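Local atomic coordinates of Bis(5'-nucleosyl)-tetraphosphatase [asymmetrical] (PDB entry 1KTG), a protein that hydrolyses diadenosine tetraphosphate asymmetrically to AMP and ATP, using divalent metal ions, as a member of the Nudix hydrolase family. Residues 44-47 with 48-52; 122-125 with 126-129. All coordinates share one frame; numbering follows the deposited sequence.

Contact 1. Residues 44-47 with 48-52; sequences DEWQ and AAIRE. With MG (magnesium ion), chain I; MG (magnesium ion), chain G; OH (hydroxide ion), chain D.
E52 OE2 is gripped from two directions: it binds one magnesium ion at 2.0 Å and accepts from R51 NH1 at 2.9 Å. The guanidinium donates almost within its own plane, but it meets OE2 from above the carboxylate plane, 60° out of it. E52 OE1 binds a second magnesium at 2.1 Å, and E56 and E103 bind that ion too. A hydroxide also joins the two ions that the carboxylate spans. R51 also forms salt bridges to E43 through NE and to E55 through NH1, which probably steadies its head. All nine residues belong to the Nudix box, and its helix starts here. D44 is the N-cap and forms a capping box with Q47: Q47 N donates to D44 OD2 at 2.9 Å, nearly along the C-O axis, and D44 N reaches Q47 OE1 at 3.3 Å. The backbone N-H groups of A48, A49, I50 and R51 then bond to the carbonyls of D44, E45, W46 and Q47. I50 CD1 lies over one face of the W46 indole, a CH-pi contact 3.7 Å from the centroid of the five-membered ring. W46 chi1 of 179° sets this face against I50 CD1, which comes to 3.5 Å from W46 NE1. Replacing W46 by an alanine is likely to leave I50 CD1 without its aromatic face and W88 without its edge-to-face partner. W46 also packs on I66 and E68 of strand 64-78. A49 rests on A6 and L8 of strand 3-14, while E45 reaches strand 81-92 at K86.

Contact 2. Residues 122-125 with 126-129; sequences AEMG and SLLR
A122 to R129 form continuous alpha-helix, with S126, L127, L128 and R129 each donating its backbone N-H to the carbonyl four residues earlier, from A122 O to G125 O. This is the start of helix 122-137, the C-terminal helix of the Nudix fold, packed against the central mixed sheet. M124 brings its side chain to both L127 and L128. Its CG meets L128 CD1 at 4.2 Å, and its SD lies 4.3 Å from L127 CD2. A chi1 of 174° brings CG to L128, and the bend at chi2 turns SD to L127. These are loose apolar touches between buried side chains. L128 CG also sits 3.4 Å from M124 O, close against the backbone of the preceding turn. Their other contacts are with the sheet: M124 and L127 touch L74 and Y87, while L127 and L128 reach V9. Helix 112-119 covers another flank, where L128 meets L112 and A115. R129 also touches that helix, at I116. Its chain is extended from CG to NE, and NH1 forms a salt bridge with E113. R129 CG passes 3.4 Å from G125 O. S126 is exposed. A water donates to A122 O at 2.9 Å and is also hydrogen-bonded to S126 OG at 3.3 Å, so it bridges the carbonyl and the hydroxyl one turn apart.

Contacts 1 and 2 are each a run of helix, and they lie on opposite sides of the chain's centre. Their centres are about 21 Å apart and their nearest atoms about 11 Å apart, so they do not touch. Both pack against strand 3-14 of the sheet. E52 of contact 1 gives both carboxylate oxygens to the magnesium cluster, which is consistent with the metal-dependent chemistry of Nudix enzymes. Contact 2 borders the nucleotide: the M124 side chain is about 4 Å from the bound AMP and about 11 Å from a magnesium ion. Y121, just before contact 2, lines the AMP pocket.

Contact 1. Residues 44-47 with 48-52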
ATOM      1  N   ASP A  44      15.884  -4.977  -3.172  1.00  6.03           N
ATOM      2  CA  ASP A  44      15.698  -4.658  -1.756  1.00  6.20           C
ATOM      3  C   ASP A  44      14.233  -4.250  -1.631  1.00  5.75           C
ATOM      4  O   ASP A  44      13.501  -4.270  -2.621  1.00  4.88           O
ATOM      5  CB  ASP A  44      16.621  -3.558  -1.254  1.00  6.32           C
ATOM      6  CG  ASP A  44      16.451  -2.256  -1.984  1.00  7.35           C
ATOM      7  OD1 ASP A  44      17.261  -1.347  -1.698  1.00  7.97           O
ATOM      8  OD2 ASP A  44      15.580  -2.051  -2.855  1.00  6.53           O
ATOM      9  N   GLU A  45      13.815  -3.888  -0.427  1.00  5.63           N
ATOM     10  CA  GLU A  45      12.415  -3.553  -0.179  1.00  5.94           C
ATOM     11  C   GLU A  45      11.938  -2.365  -1.011  1.00  5.83           C
ATOM     12  O   GLU A  45      10.819  -2.356  -1.517  1.00  5.46           O
ATOM     13  CB  GLU A  45      12.210  -3.288   1.308  1.00  6.17           C
ATOM     14  CG  GLU A  45      12.266  -4.575   2.119  1.00  7.46           C
ATOM     15  CD  GLU A  45      12.613  -4.382   3.577  1.00 10.19           C
ATOM     16  OE1 GLU A  45      13.712  -3.852   3.868  1.00  9.36           O
ATOM     17  OE2 GLU A  45      11.805  -4.810   4.435  1.00  8.91           O
ATOM     18  N   TRP A  46      12.791  -1.358  -1.130  1.00  6.00           N
ATOM     19  CA  TRP A  46      12.456  -0.156  -1.882  1.00  6.13           C
ATOM     20  C   TRP A  46      12.099  -0.540  -3.315  1.00  6.02           C
ATOM     21  O   TRP A  46      11.034  -0.180  -3.816  1.00  6.36           O
ATOM     22  CB  TRP A  46      13.654   0.804  -1.834  1.00  6.55           C
ATOM     23  CG  TRP A  46      13.522   2.102  -2.582  1.00  6.16           C
ATOM     24  CD1 TRP A  46      14.169   2.443  -3.733  1.00  8.32           C
ATOM     25  CD2 TRP A  46      12.778   3.262  -2.190  1.00  7.55           C
ATOM     26  NE1 TRP A  46      13.844   3.726  -4.103  1.00  9.21           N
ATOM     27  CE2 TRP A  46      12.986   4.250  -3.174  1.00  8.49           C
ATOM     28  CE3 TRP A  46      11.935   3.561  -1.117  1.00  6.70           C
ATOM     29  CZ2 TRP A  46      12.402   5.509  -3.105  1.00  8.62           C
ATOM     30  CZ3 TRP A  46      11.349   4.807  -1.058  1.00  6.31           C
ATOM     31  CH2 TRP A  46      11.584   5.766  -2.044  1.00  7.06           C
ATOM     32  N   GLN A  47      12.981  -1.294  -3.967  1.00  6.00           N
ATOM     33  CA  GLN A  47      12.754  -1.675  -5.357  1.00  6.00           C
ATOM     34  C   GLN A  47      11.467  -2.484  -5.495  1.00  5.71           C
ATOM     35  O   GLN A  47      10.706  -2.313  -6.443  1.00  5.82           O
ATOM     36  CB  GLN A  47      13.948  -2.469  -5.893  1.00  6.37           C
ATOM     37  CG  GLN A  47      15.219  -1.629  -6.046  1.00  7.54           C
ATOM     38  CD  GLN A  47      16.434  -2.453  -6.437  1.00  9.28           C
ATOM     39  OE1 GLN A  47      16.544  -3.614  -6.066  1.00  8.79           O
ATOM     40  NE2 GLN A  47      17.350  -1.844  -7.187  1.00 10.86           N
ATOM     41  N   ALA A  48      11.239  -3.377  -4.545  1.00  5.65           N
ATOM     42  CA  ALA A  48      10.076  -4.252  -4.596  1.00  5.69           C
ATOM     43  C   ALA A  48       8.777  -3.448  -4.484  1.00  4.98           C
ATOM     44  O   ALA A  48       7.826  -3.655  -5.241  1.00  4.94           O
ATOM     45  CB  ALA A  48      10.169  -5.282  -3.495  1.00  5.90           C
ATOM     46  N   ALA A  49       8.755  -2.510  -3.554  1.00  4.30           N
ATOM     47  CA  ALA A  49       7.571  -1.688  -3.330  1.00  4.78           C
ATOM     48  C   ALA A  49       7.204  -0.905  -4.587  1.00  4.88           C
ATOM     49  O   ALA A  49       6.036  -0.775  -4.940  1.00  5.77           O
ATOM     50  CB  ALA A  49       7.818  -0.737  -2.182  1.00  4.71           C
ATOM     51  N   ILE A  50       8.216  -0.366  -5.246  1.00  5.25           N
ATOM     52  CA  ILE A  50       7.991   0.416  -6.458  1.00  5.65           C
ATOM     53  C   ILE A  50       7.506  -0.480  -7.598  1.00  6.13           C
ATOM     54  O   ILE A  50       6.529  -0.165  -8.292  1.00  6.66           O
ATOM     55  CB  ILE A  50       9.278   1.163  -6.835  1.00  5.84           C
ATOM     56  CG1 ILE A  50       9.599   2.209  -5.762  1.00  5.90           C
ATOM     57  CG2 ILE A  50       9.134   1.833  -8.217  1.00  6.88           C
ATOM     58  CD1 ILE A  50      10.985   2.826  -5.884  1.00  6.56           C
ATOM     59  N   ARG A  51       8.172  -1.614  -7.783  1.00  5.77           N
ATOM     60  CA  ARG A  51       7.815  -2.512  -8.876  1.00  6.05           C
ATOM     61  C   ARG A  51       6.418  -3.097  -8.684  1.00  5.48           C
ATOM     62  O   ARG A  51       5.633  -3.191  -9.626  1.00  5.54           O
ATOM     63  CB  ARG A  51       8.844  -3.632  -9.017  1.00  5.82           C
ATOM     64  CG  ARG A  51       8.462  -4.695 -10.049  1.00  6.93           C
ATOM     65  CD  ARG A  51       9.366  -5.911 -10.051  1.00  7.48           C
ATOM     66  NE  ARG A  51       9.585  -6.377  -8.686  1.00  7.04           N
ATOM     67  CZ  ARG A  51       8.687  -7.032  -7.961  1.00  7.68           C
ATOM     68  NH1 ARG A  51       7.508  -7.327  -8.477  1.00  7.12           N
ATOM     69  NH2 ARG A  51       8.972  -7.392  -6.709  1.00  8.49           N
ATOM     70  N   GLU A  52       6.109  -3.503  -7.468  1.00  5.52           N
ATOM     71  CA  GLU A  52       4.787  -4.072  -7.192  1.00  5.56           C
ATOM     72  C   GLU A  52       3.696  -3.031  -7.374  1.00  6.16           C
ATOM     73  O   GLU A  52       2.580  -3.344  -7.798  1.00  6.02           O
ATOM     74  CB  GLU A  52       4.743  -4.667  -5.784  1.00  5.81           C
ATOM     75  CG  GLU A  52       5.577  -5.938  -5.641  1.00  6.58           C
ATOM     76  CD  GLU A  52       4.906  -7.187  -6.196  1.00  7.97           C
ATOM     77  OE1 GLU A  52       3.676  -7.173  -6.416  1.00  6.70           O
ATOM     78  OE2 GLU A  52       5.618  -8.199  -6.391  1.00  6.07           O
TER
HETATM   79 MG    MG I 505       2.149  -8.523  -6.829  1.00  8.41          MG
HETATM   80 MG    MG G 503       5.239 -10.201  -6.480  1.00 10.53          MG
HETATM   81  O    OH D 506       3.449 -10.063  -7.610  1.00  9.09           O
HETATM   82  O   HOH W   1       6.292 -10.110  -8.527  1.00 15.27           O
HETATM   83  O   HOH W   2       5.009 -12.342  -6.857  1.00  9.10           O
HETATM   84  O   HOH W   3       7.116 -10.640  -5.820  1.00 11.05           O
HETATM   85  O   HOH W   4       2.214  -7.814  -8.892  1.00  7.63           O

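Contact 2. Residues 122-125 with 126-129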
ATOM      1  N   ALA A 122      -5.813  -5.216  12.464  1.00  9.24           N
ATOM      2  CA  ALA A 122      -5.472  -4.217  13.475  1.00  8.64           C
ATOM      3  C   ALA A 122      -4.159  -3.480  13.219  1.00  8.56           C
ATOM      4  O   ALA A 122      -4.133  -2.247  13.278  1.00  7.91           O
ATOM      5  CB  ALA A 122      -5.434  -4.860  14.844  1.00  8.76           C
ATOM      6  N   GLU A 123      -3.086  -4.224  12.944  1.00  8.55           N
ATOM      7  CA  GLU A 123      -1.772  -3.616  12.699  1.00  9.02           C
ATOM      8  C   GLU A 123      -1.784  -2.707  11.475  1.00  8.67           C
ATOM      9  O   GLU A 123      -1.142  -1.663  11.480  1.00  8.47           O
ATOM     10  CB  GLU A 123      -0.671  -4.669  12.497  1.00  9.65           C
ATOM     11  CG  GLU A 123      -0.623  -5.807  13.498  1.00 11.99           C
ATOM     12  CD  GLU A 123      -0.810  -5.357  14.919  1.00 15.12           C
ATOM     13  OE1 GLU A 123      -0.189  -4.340  15.313  1.00 18.46           O
ATOM     14  OE2 GLU A 123      -1.576  -6.032  15.645  1.00 19.98           O
ATOM     15  N   MET A 124      -2.474  -3.114  10.410  1.00  8.38           N
ATOM     16  CA  MET A 124      -2.572  -2.259   9.227  1.00  8.22           C
ATOM     17  C   MET A 124      -3.301  -0.976   9.622  1.00  8.13           C
ATOM     18  O   MET A 124      -2.914   0.120   9.204  1.00  7.74           O
ATOM     19  CB  MET A 124      -3.300  -2.945   8.070  1.00  8.11           C
ATOM     20  CG  MET A 124      -3.537  -2.030   6.873  1.00  7.75           C
ATOM     21  SD  MET A 124      -2.016  -1.387   6.117  1.00  9.13           S
ATOM     22  CE  MET A 124      -1.452  -2.832   5.227  1.00 10.41           C
ATOM     23  N   GLY A 125      -4.349  -1.114  10.439  1.00  8.11           N
ATOM     24  CA  GLY A 125      -5.083   0.043  10.942  1.00  8.10           C
ATOM     25  C   GLY A 125      -4.178   1.041  11.654  1.00  8.12           C
ATOM     26  O   GLY A 125      -4.188   2.247  11.360  1.00  8.07           O
ATOM     27  N   SER A 126      -3.388   0.540  12.594  1.00  7.96           N
ATOM     28  CA  SER A 126      -2.445   1.377  13.345  1.00  7.93           C
ATOM     29  C   SER A 126      -1.436   2.066  12.419  1.00  7.98           C
ATOM     30  O   SER A 126      -1.078   3.225  12.629  1.00  8.20           O
ATOM     31  CB  SER A 126      -1.719   0.530  14.387  1.00  8.07           C
ATOM     32  OG  SER A 126      -2.628   0.061  15.356  1.00  9.29           O
ATOM     33  N   LEU A 127      -0.994   1.349  11.388  1.00  7.74           N
ATOM     34  CA  LEU A 127      -0.055   1.889  10.413  1.00  7.43           C
ATOM     35  C   LEU A 127      -0.699   3.060   9.660  1.00  7.33           C
ATOM     36  O   LEU A 127      -0.107   4.133   9.521  1.00  6.80           O
ATOM     37  CB  LEU A 127       0.384   0.781   9.444  1.00  7.28           C
ATOM     38  CG  LEU A 127       1.418   1.148   8.382  1.00  7.55           C
ATOM     39  CD1 LEU A 127       2.231  -0.087   7.977  1.00  7.25           C
ATOM     40  CD2 LEU A 127       0.740   1.746   7.169  1.00  7.84           C
ATOM     41  N   LEU A 128      -1.931   2.867   9.204  1.00  7.25           N
ATOM     42  CA  LEU A 128      -2.642   3.923   8.488  1.00  7.46           C
ATOM     43  C   LEU A 128      -2.835   5.151   9.389  1.00  7.67           C
ATOM     44  O   LEU A 128      -2.698   6.283   8.931  1.00  7.85           O
ATOM     45  CB  LEU A 128      -3.995   3.401   7.961  1.00  7.39           C
ATOM     46  CG  LEU A 128      -3.929   2.346   6.848  1.00  7.68           C
ATOM     47  CD1 LEU A 128      -5.304   1.741   6.587  1.00  8.25           C
ATOM     48  CD2 LEU A 128      -3.348   2.910   5.583  1.00  8.44           C
ATOM     49  N   ARG A 129      -3.126   4.935  10.673  1.00  7.15           N
ATOM     50  CA  ARG A 129      -3.276   6.058  11.598  1.00  7.64           C
ATOM     51  C   ARG A 129      -1.955   6.813  11.724  1.00  7.53           C
ATOM     52  O   ARG A 129      -1.934   8.046  11.729  1.00  8.20           O
ATOM     53  CB  ARG A 129      -3.750   5.584  12.978  1.00  7.59           C
ATOM     54  CG  ARG A 129      -5.177   5.074  12.966  1.00  8.28           C
ATOM     55  CD  ARG A 129      -5.790   4.825  14.318  1.00 10.42           C
ATOM     56  NE  ARG A 129      -7.142   4.282  14.187  1.00 11.15           N
ATOM     57  CZ  ARG A 129      -8.234   4.997  13.895  1.00 12.13           C
ATOM     58  NH1 ARG A 129      -9.408   4.388  13.799  1.00 13.12           N
ATOM     59  NH2 ARG A 129      -8.170   6.315  13.713  1.00 11.72           N
TER
HETATM   60  O   HOH W   5      -5.778  -0.759  15.069  1.00 23.86           O